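Local structure of possible transcriptional regulator, ArsR family protein (Rhodococcus sp., 2OQG) at residues H54-S66 / I73-T85. The protein probably binds DNA as a winged helix-turn-helix transcriptional regulator of the ArsR family. Sequence-based numbering, arbitrary orientation.
Sequences HLNALQACGLVES and IRYRALGAELNKT. With ACY (acetic acid), chain F.
Leu55 lays its CD1 methyl over one face of the Tyr75 ring, 3.9 Å from the ring centroid, a CH-pi contact on the side where helix 48-60 packs against the wing hairpin of the winged helix-turn-helix fold. Val64 CG1 meets Tyr75 CB, and Leu30 of helix 21-32 touches both Leu55 and Tyr75, making this the tight part of the contact. Its wet margin lies at the far end of the ring, where a water bridges Tyr75 OH and Gln59 NE2. The hairpin strands pair antiparallel: Glu65 N donates to Arg76 O and Arg76 N to Glu65 O, while Leu78 N donates to Leu63 O (2.9 Å). Gly62, with positive phi, is the C' residue of the Schellman motif that turns the chain from helix to strand. Beyond it, Leu63 CD2 meets Leu82 CD2 at 3.8 Å, joining the turn to helix 80-107.

The face carrying Glu65 and Arg76 is more polar. Glu65 CG sits between backbone N and carbonyl carbon (chi1 66°), and the extended chain crosses the Leu78 methyls; OE2 forms a salt bridge with Arg76 NH1 (3.4 Å) whose hydrogen bond is weak. With an alanine in place of Glu65, Arg76 NH1 would probably lose this carboxylate mate and the Leu78 methyls their cover. An acetic acid molecule, probably from the crystallisation liquor, lies at the guanidinium edge, NH1 to O at 2.8 Å. Apolar packing and backbone bonds thus fix the hairpin on its helix, whereas Glu65 and Asp34, salt-bridged to Arg76 NH2, probably offset the buried arginine's charge.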
ATOM      1  N   HIS A  54       1.795 -19.905   7.430  1.00 14.26           N
ATOM      2  CA  HIS A  54       2.522 -19.841   6.144  1.00 13.70           C
ATOM      3  C   HIS A  54       2.925 -18.384   5.870  1.00 12.39           C
ATOM      4  O   HIS A  54       4.065 -18.156   5.429  1.00 11.96           O
ATOM      5  CB  HIS A  54       1.646 -20.337   5.021  1.00 14.71           C
ATOM      6  CG  HIS A  54       1.475 -21.826   4.970  1.00 14.92           C
ATOM      7  ND1 HIS A  54       2.528 -22.713   5.053  1.00 16.89           N
ATOM      8  CD2 HIS A  54       0.355 -22.586   4.838  1.00 18.55           C
ATOM      9  CE1 HIS A  54       2.070 -23.953   4.972  1.00 20.01           C
ATOM     10  NE2 HIS A  54       0.754 -23.901   4.838  1.00 20.30           N
ATOM     11  N   LEU A  55       1.999 -17.438   6.058  1.00 11.43           N
ATOM     12  CA  LEU A  55       2.312 -16.022   5.791  1.00 11.37           C
ATOM     13  C   LEU A  55       3.447 -15.527   6.674  1.00 12.33           C
ATOM     14  O   LEU A  55       4.340 -14.810   6.220  1.00 11.59           O
ATOM     15  CB  LEU A  55       1.123 -15.129   5.930  1.00 13.71           C
ATOM     16  CG  LEU A  55       0.085 -15.304   4.842  1.00 10.61           C
ATOM     17  CD1 LEU A  55      -1.188 -14.582   5.302  1.00 14.34           C
ATOM     18  CD2 LEU A  55       0.599 -14.801   3.425  1.00 10.18           C
ATOM     19  N   ASN A  56       3.423 -15.929   7.941  1.00 12.07           N
ATOM     20  CA  ASN A  56       4.481 -15.479   8.881  1.00 12.34           C
ATOM     21  C   ASN A  56       5.821 -16.021   8.403  1.00 11.30           C
ATOM     22  O   ASN A  56       6.846 -15.289   8.430  1.00 13.68           O
ATOM     23  CB  ASN A  56       4.166 -15.941  10.327  1.00 13.56           C
ATOM     24  CG  ASN A  56       2.971 -15.215  10.897  1.00 17.07           C
ATOM     25  OD1 ASN A  56       2.559 -14.194  10.350  1.00 20.34           O
ATOM     26  ND2 ASN A  56       2.385 -15.742  11.998  1.00 21.16           N
ATOM     27  N   ALA A  57       5.826 -17.284   7.973  1.00 12.17           N
ATOM     28  CA  ALA A  57       7.086 -17.921   7.518  1.00 12.79           C
ATOM     29  C   ALA A  57       7.568 -17.208   6.268  1.00 12.00           C
ATOM     30  O   ALA A  57       8.788 -16.878   6.147  1.00 12.65           O
ATOM     31  CB  ALA A  57       6.888 -19.386   7.247  1.00 13.28           C
ATOM     32  N   LEU A  58       6.627 -16.956   5.345  1.00 10.88           N
ATOM     33  CA  LEU A  58       7.001 -16.227   4.108  1.00 10.14           C
ATOM     34  C   LEU A  58       7.502 -14.799   4.375  1.00  9.59           C
ATOM     35  O   LEU A  58       8.464 -14.327   3.702  1.00  9.65           O
ATOM     36  CB  LEU A  58       5.843 -16.218   3.104  1.00 10.15           C
ATOM     37  CG  LEU A  58       5.461 -17.589   2.579  1.00 11.13           C
ATOM     38  CD1 LEU A  58       4.127 -17.491   1.810  1.00 10.97           C
ATOM     39  CD2 LEU A  58       6.601 -18.171   1.663  1.00 11.31           C
ATOM     40  N   GLN A  59       6.887 -14.076   5.309  1.00  9.99           N
ATOM     41  CA  GLN A  59       7.376 -12.724   5.613  1.00  9.76           C
ATOM     42  C   GLN A  59       8.731 -12.776   6.293  1.00 10.78           C
ATOM     43  O   GLN A  59       9.605 -11.918   6.034  1.00 13.05           O
ATOM     44  CB  GLN A  59       6.376 -11.983   6.514  1.00 11.37           C
ATOM     45  CG  GLN A  59       5.035 -11.804   5.899  1.00 10.04           C
ATOM     46  CD  GLN A  59       4.053 -11.139   6.856  1.00 14.30           C
ATOM     47  OE1 GLN A  59       4.000  -9.925   6.986  1.00 15.01           O
ATOM     48  NE2 GLN A  59       3.324 -11.954   7.566  1.00 15.84           N
ATOM     49  N   ALA A  60       8.928 -13.786   7.152  1.00 11.27           N
ATOM     50  CA  ALA A  60      10.167 -13.841   7.931  1.00 12.65           C
ATOM     51  C   ALA A  60      11.376 -14.054   7.051  1.00 13.17           C
ATOM     52  O   ALA A  60      12.474 -13.703   7.436  1.00 16.43           O
ATOM     53  CB  ALA A  60      10.102 -14.970   9.030  1.00 12.95           C
ATOM     54  N   CYS A  61      11.201 -14.716   5.914  1.00 12.00           N
ATOM     55  CA  CYS A  61      12.360 -14.982   5.060  1.00 13.35           C
ATOM     56  C   CYS A  61      12.353 -14.025   3.870  1.00 12.87           C
ATOM     57  O   CYS A  61      13.206 -14.146   2.980  1.00 15.14           O
ATOM     58  CB  CYS A  61      12.361 -16.456   4.636  1.00 14.86           C
ATOM     59  SG  CYS A  61      11.099 -16.812   3.481  1.00 17.52           S
ATOM     60  N   GLY A  62      11.446 -13.047   3.876  1.00 10.90           N
ATOM     61  CA  GLY A  62      11.478 -11.970   2.887  1.00 11.47           C
ATOM     62  C   GLY A  62      10.751 -12.225   1.581  1.00 10.86           C
ATOM     63  O   GLY A  62      10.843 -11.420   0.635  1.00 12.95           O
ATOM     64  N   LEU A  63       9.993 -13.310   1.512  1.00 10.06           N
ATOM     65  CA  LEU A  63       9.282 -13.637   0.257  1.00  7.57           C
ATOM     66  C   LEU A  63       7.950 -12.925   0.096  1.00  8.68           C
ATOM     67  O   LEU A  63       7.369 -12.835  -1.023  1.00 11.38           O
ATOM     68  CB  LEU A  63       9.036 -15.156   0.184  1.00  7.64           C
ATOM     69  CG  LEU A  63      10.313 -15.949  -0.129  1.00  9.58           C
ATOM     70  CD1 LEU A  63      10.083 -17.424   0.075  1.00 14.70           C
ATOM     71  CD2 LEU A  63      10.692 -15.711  -1.598  1.00 12.36           C
ATOM     72  N   VAL A  64       7.440 -12.443   1.227  1.00  8.81           N
ATOM     73  CA  VAL A  64       6.138 -11.718   1.301  1.00  9.45           C
ATOM     74  C   VAL A  64       6.281 -10.511   2.178  1.00  9.07           C
ATOM     75  O   VAL A  64       7.037 -10.538   3.203  1.00  9.71           O
ATOM     76  CB  VAL A  64       4.997 -12.675   1.849  1.00  8.63           C
ATOM     77  CG1 VAL A  64       3.783 -11.934   2.266  1.00  9.61           C
ATOM     78  CG2 VAL A  64       4.724 -13.766   0.822  1.00  9.35           C
ATOM     79  N   GLU A  65       5.564  -9.430   1.804  1.00  9.99           N
ATOM     80  CA  GLU A  65       5.438  -8.311   2.711  1.00 12.21           C
ATOM     81  C   GLU A  65       3.957  -8.011   2.991  1.00 11.76           C
ATOM     82  O   GLU A  65       3.106  -8.179   2.100  1.00 13.24           O
ATOM     83  CB  GLU A  65       6.162  -7.047   2.217  1.00 13.84           C
ATOM     84  CG  GLU A  65       5.576  -6.446   0.969  1.00 14.79           C
ATOM     85  CD  GLU A  65       6.392  -5.260   0.439  1.00 17.71           C
ATOM     86  OE1 GLU A  65       7.424  -4.898   1.080  1.00 22.62           O
ATOM     87  OE2 GLU A  65       6.029  -4.715  -0.660  1.00 23.37           O
ATOM     88  N   SER A  66       3.660  -7.551   4.211  1.00 11.96           N
ATOM     89  CA  SER A  66       2.348  -7.018   4.474  1.00 13.37           C
ATOM     90  C   SER A  66       2.207  -5.601   3.914  1.00 13.89           C
ATOM     91  O   SER A  66       3.192  -4.807   3.860  1.00 15.59           O
ATOM     92  CB  SER A  66       2.111  -6.998   5.957  1.00 15.86           C
ATOM     93  OG  SER A  66       3.051  -6.134   6.486  1.00 19.63           O
ATOM     94  N   ILE A  73      -5.456  -4.986   5.814  1.00 18.26           N
ATOM     95  CA  ILE A  73      -4.159  -5.696   5.720  1.00 16.85           C
ATOM     96  C   ILE A  73      -4.194  -6.707   4.585  1.00 16.12           C
ATOM     97  O   ILE A  73      -5.033  -7.623   4.560  1.00 18.08           O
ATOM     98  CB  ILE A  73      -3.757  -6.465   7.002  1.00 17.25           C
ATOM     99  CG1 ILE A  73      -3.526  -5.510   8.170  1.00 18.18           C
ATOM    100  CG2 ILE A  73      -2.406  -7.212   6.798  1.00 19.00           C
ATOM    101  CD1 ILE A  73      -3.596  -6.145   9.511  1.00 21.16           C
ATOM    102  N   ARG A  74      -3.285  -6.512   3.632  1.00 14.34           N
ATOM    103  CA  ARG A  74      -3.146  -7.434   2.530  1.00 14.02           C
ATOM    104  C   ARG A  74      -1.699  -7.863   2.455  1.00 13.24           C
ATOM    105  O   ARG A  74      -0.862  -7.309   3.164  1.00 11.91           O
ATOM    106  CB  ARG A  74      -3.563  -6.792   1.228  1.00 14.04           C
ATOM    107  CG  ARG A  74      -5.081  -6.419   1.207  1.00 16.07           C
ATOM    108  CD  ARG A  74      -5.535  -6.067  -0.187  1.00 22.25           C
ATOM    109  NE  ARG A  74      -6.964  -5.749  -0.200  1.00 25.47           N
ATOM    110  CZ  ARG A  74      -7.483  -4.580   0.202  1.00 30.16           C
ATOM    111  NH1 ARG A  74      -6.703  -3.577   0.642  1.00 30.72           N
ATOM    112  NH2 ARG A  74      -8.800  -4.404   0.165  1.00 33.41           N
ATOM    113  N   TYR A  75      -1.414  -8.838   1.596  1.00 11.48           N
ATOM    114  CA  TYR A  75      -0.042  -9.374   1.469  1.00 11.77           C
ATOM    115  C   TYR A  75       0.402  -9.376   0.021  1.00 11.91           C
ATOM    116  O   TYR A  75      -0.441  -9.497  -0.899  1.00 11.86           O
ATOM    117  CB  TYR A  75       0.033 -10.780   2.054  1.00 12.86           C
ATOM    118  CG  TYR A  75      -0.279 -10.776   3.511  1.00 11.40           C
ATOM    119  CD1 TYR A  75       0.727 -10.594   4.431  1.00 13.70           C
ATOM    120  CD2 TYR A  75      -1.627 -10.867   3.988  1.00 12.75           C
ATOM    121  CE1 TYR A  75       0.459 -10.566   5.819  1.00 12.30           C
ATOM    122  CE2 TYR A  75      -1.905 -10.810   5.390  1.00 13.06           C
ATOM    123  CZ  TYR A  75      -0.852 -10.659   6.279  1.00 13.91           C
ATOM    124  OH  TYR A  75      -1.137 -10.608   7.622  1.00 18.05           O
ATOM    125  N   ARG A  76       1.720  -9.305  -0.199  1.00 11.42           N
ATOM    126  CA  ARG A  76       2.227  -9.164  -1.569  1.00 11.81           C
ATOM    127  C   ARG A  76       3.501 -10.026  -1.656  1.00 12.23           C
ATOM    128  O   ARG A  76       4.306 -10.002  -0.750  1.00 12.00           O
ATOM    129  CB  ARG A  76       2.567  -7.688  -1.878  1.00 12.00           C
ATOM    130  CG  ARG A  76       3.337  -7.447  -3.134  1.00 12.84           C
ATOM    131  CD  ARG A  76       3.665  -5.950  -3.166  1.00 14.17           C
ATOM    132  NE  ARG A  76       2.459  -5.123  -3.086  1.00 16.27           N
ATOM    133  CZ  ARG A  76       2.460  -3.815  -2.801  1.00 15.20           C
ATOM    134  NH1 ARG A  76       3.615  -3.189  -2.564  1.00 19.29           N
ATOM    135  NH2 ARG A  76       1.307  -3.139  -2.796  1.00 19.29           N
ATOM    136  N   ALA A  77       3.641 -10.812  -2.717  1.00 10.66           N
ATOM    137  CA  ALA A  77       4.869 -11.594  -2.954  1.00 10.84           C
ATOM    138  C   ALA A  77       5.913 -10.641  -3.499  1.00 12.94           C
ATOM    139  O   ALA A  77       5.608  -9.773  -4.348  1.00 12.67           O
ATOM    140  CB  ALA A  77       4.622 -12.722  -3.933  1.00 12.42           C
ATOM    141  N   LEU A  78       7.165 -10.927  -3.141  1.00 11.86           N
ATOM    142  CA  LEU A  78       8.317 -10.120  -3.516  1.00 12.97           C
ATOM    143  C   LEU A  78       9.341 -10.948  -4.252  1.00 12.47           C
ATOM    144  O   LEU A  78       9.653 -12.096  -3.848  1.00 12.51           O
ATOM    145  CB  LEU A  78       9.003  -9.583  -2.259  1.00 12.67           C
ATOM    146  CG  LEU A  78       8.143  -8.578  -1.511  1.00 13.45           C
ATOM    147  CD1 LEU A  78       8.851  -8.194  -0.185  1.00 15.47           C
ATOM    148  CD2 LEU A  78       7.814  -7.348  -2.290  1.00 14.67           C
ATOM    149  N   GLY A  79       9.860 -10.398  -5.367  1.00 13.82           N
ATOM    150  CA  GLY A  79      10.843 -11.158  -6.135  1.00 13.50           C
ATOM    151  C   GLY A  79      12.248 -11.177  -5.599  1.00 13.37           C
ATOM    152  O   GLY A  79      13.026 -12.075  -5.978  1.00 14.42           O
ATOM    153  N   ALA A  80      12.635 -10.211  -4.752  1.00 14.50           N
ATOM    154  CA  ALA A  80      14.061 -10.085  -4.312  1.00 15.15           C
ATOM    155  C   ALA A  80      14.727 -11.375  -3.840  1.00 15.06           C
ATOM    156  O   ALA A  80      15.886 -11.675  -4.271  1.00 15.11           O
ATOM    157  CB  ALA A  80      14.261  -8.996  -3.236  1.00 15.93           C
ATOM    158  N   GLU A  81      14.066 -12.139  -2.964  1.00 14.84           N
ATOM    159  CA  GLU A  81      14.717 -13.361  -2.503  1.00 15.97           C
ATOM    160  C   GLU A  81      14.704 -14.492  -3.517  1.00 13.51           C
ATOM    161  O   GLU A  81      15.623 -15.312  -3.509  1.00 14.97           O
ATOM    162  CB  GLU A  81      14.127 -13.832  -1.167  1.00 16.60           C
ATOM    163  CG  GLU A  81      14.178 -12.718  -0.107  1.00 21.94           C
ATOM    164  CD  GLU A  81      15.484 -12.570   0.655  1.00 31.55           C
ATOM    165  OE1 GLU A  81      15.422 -12.633   1.912  1.00 38.55           O
ATOM    166  OE2 GLU A  81      16.563 -12.349   0.056  1.00 35.50           O
ATOM    167  N   LEU A  82      13.736 -14.506  -4.443  1.00 14.29           N
ATOM    168  CA  LEU A  82      13.703 -15.492  -5.481  1.00 13.37           C
ATOM    169  C   LEU A  82      14.845 -15.139  -6.420  1.00 10.74           C
ATOM    170  O   LEU A  82      15.561 -16.025  -6.877  1.00 11.57           O
ATOM    171  CB  LEU A  82      12.417 -15.471  -6.291  1.00 13.49           C
ATOM    172  CG  LEU A  82      11.103 -16.073  -5.850  1.00 13.66           C
ATOM    173  CD1 LEU A  82      10.174 -16.287  -7.087  1.00 14.90           C
ATOM    174  CD2 LEU A  82      11.309 -17.270  -5.009  1.00 15.56           C
ATOM    175  N   ASN A  83      15.068 -13.843  -6.643  1.00 12.74           N
ATOM    176  CA  ASN A  83      16.178 -13.438  -7.560  1.00 13.49           C
ATOM    177  C   ASN A  83      17.539 -13.782  -6.957  1.00 13.29           C
ATOM    178  O   ASN A  83      18.436 -14.323  -7.629  1.00 12.80           O
ATOM    179  CB  ASN A  83      16.101 -11.953  -7.896  1.00 14.29           C
ATOM    180  CG  ASN A  83      14.834 -11.589  -8.615  1.00 18.16           C
ATOM    181  OD1 ASN A  83      14.198 -12.421  -9.297  1.00 20.95           O
ATOM    182  ND2 ASN A  83      14.454 -10.316  -8.497  1.00 20.53           N
ATOM    183  N   LYS A  84      17.674 -13.562  -5.660  1.00 12.54           N
ATOM    184  CA  LYS A  84      18.953 -13.842  -4.993  1.00 12.89           C
ATOM    185  C   LYS A  84      19.192 -15.359  -5.055  1.00 11.29           C
ATOM    186  O   LYS A  84      20.303 -15.852  -5.338  1.00 11.73           O
ATOM    187  CB  LYS A  84      18.974 -13.303  -3.551  1.00 13.51           C
ATOM    188  CG  LYS A  84      20.198 -13.745  -2.772  1.00 17.26           C
ATOM    189  CD  LYS A  84      19.979 -13.462  -1.297  1.00 20.68           C
ATOM    190  CE  LYS A  84      20.517 -12.142  -0.942  1.00 23.65           C
ATOM    191  NZ  LYS A  84      20.164 -11.745   0.446  1.00 24.06           N
ATOM    192  N   THR A  85      18.139 -16.119  -4.745  1.00  9.90           N
ATOM    193  CA  THR A  85      18.300 -17.569  -4.782  1.00 10.65           C
ATOM    194  C   THR A  85      18.678 -18.045  -6.174  1.00 10.65           C
ATOM    195  O   THR A  85      19.569 -18.884  -6.341  1.00 11.49           O
ATOM    196  CB  THR A  85      17.014 -18.224  -4.340  1.00 12.43           C
ATOM    197  OG1 THR A  85      16.722 -17.821  -2.979  1.00 13.92           O
ATOM    198  CG2 THR A  85      17.114 -19.718  -4.498  1.00 14.25           C
TER
HETATM  199  C   ACY F 203       1.999   0.171  -2.111  1.00 25.09           C
HETATM  200  O   ACY F 203       3.090  -0.424  -2.186  1.00 25.97           O
HETATM  201  OXT ACY F 203       0.863  -0.356  -2.147  1.00 24.54           O
HETATM  202  CH3 ACY F 203       2.046   1.662  -1.961  1.00 25.37           C
HETATM  203  O   HOH W   1       0.887 -11.629   9.025  1.00 26.85           O
HETATM  204  O   HOH W   2      11.584 -12.015  -1.866  1.00 17.12           O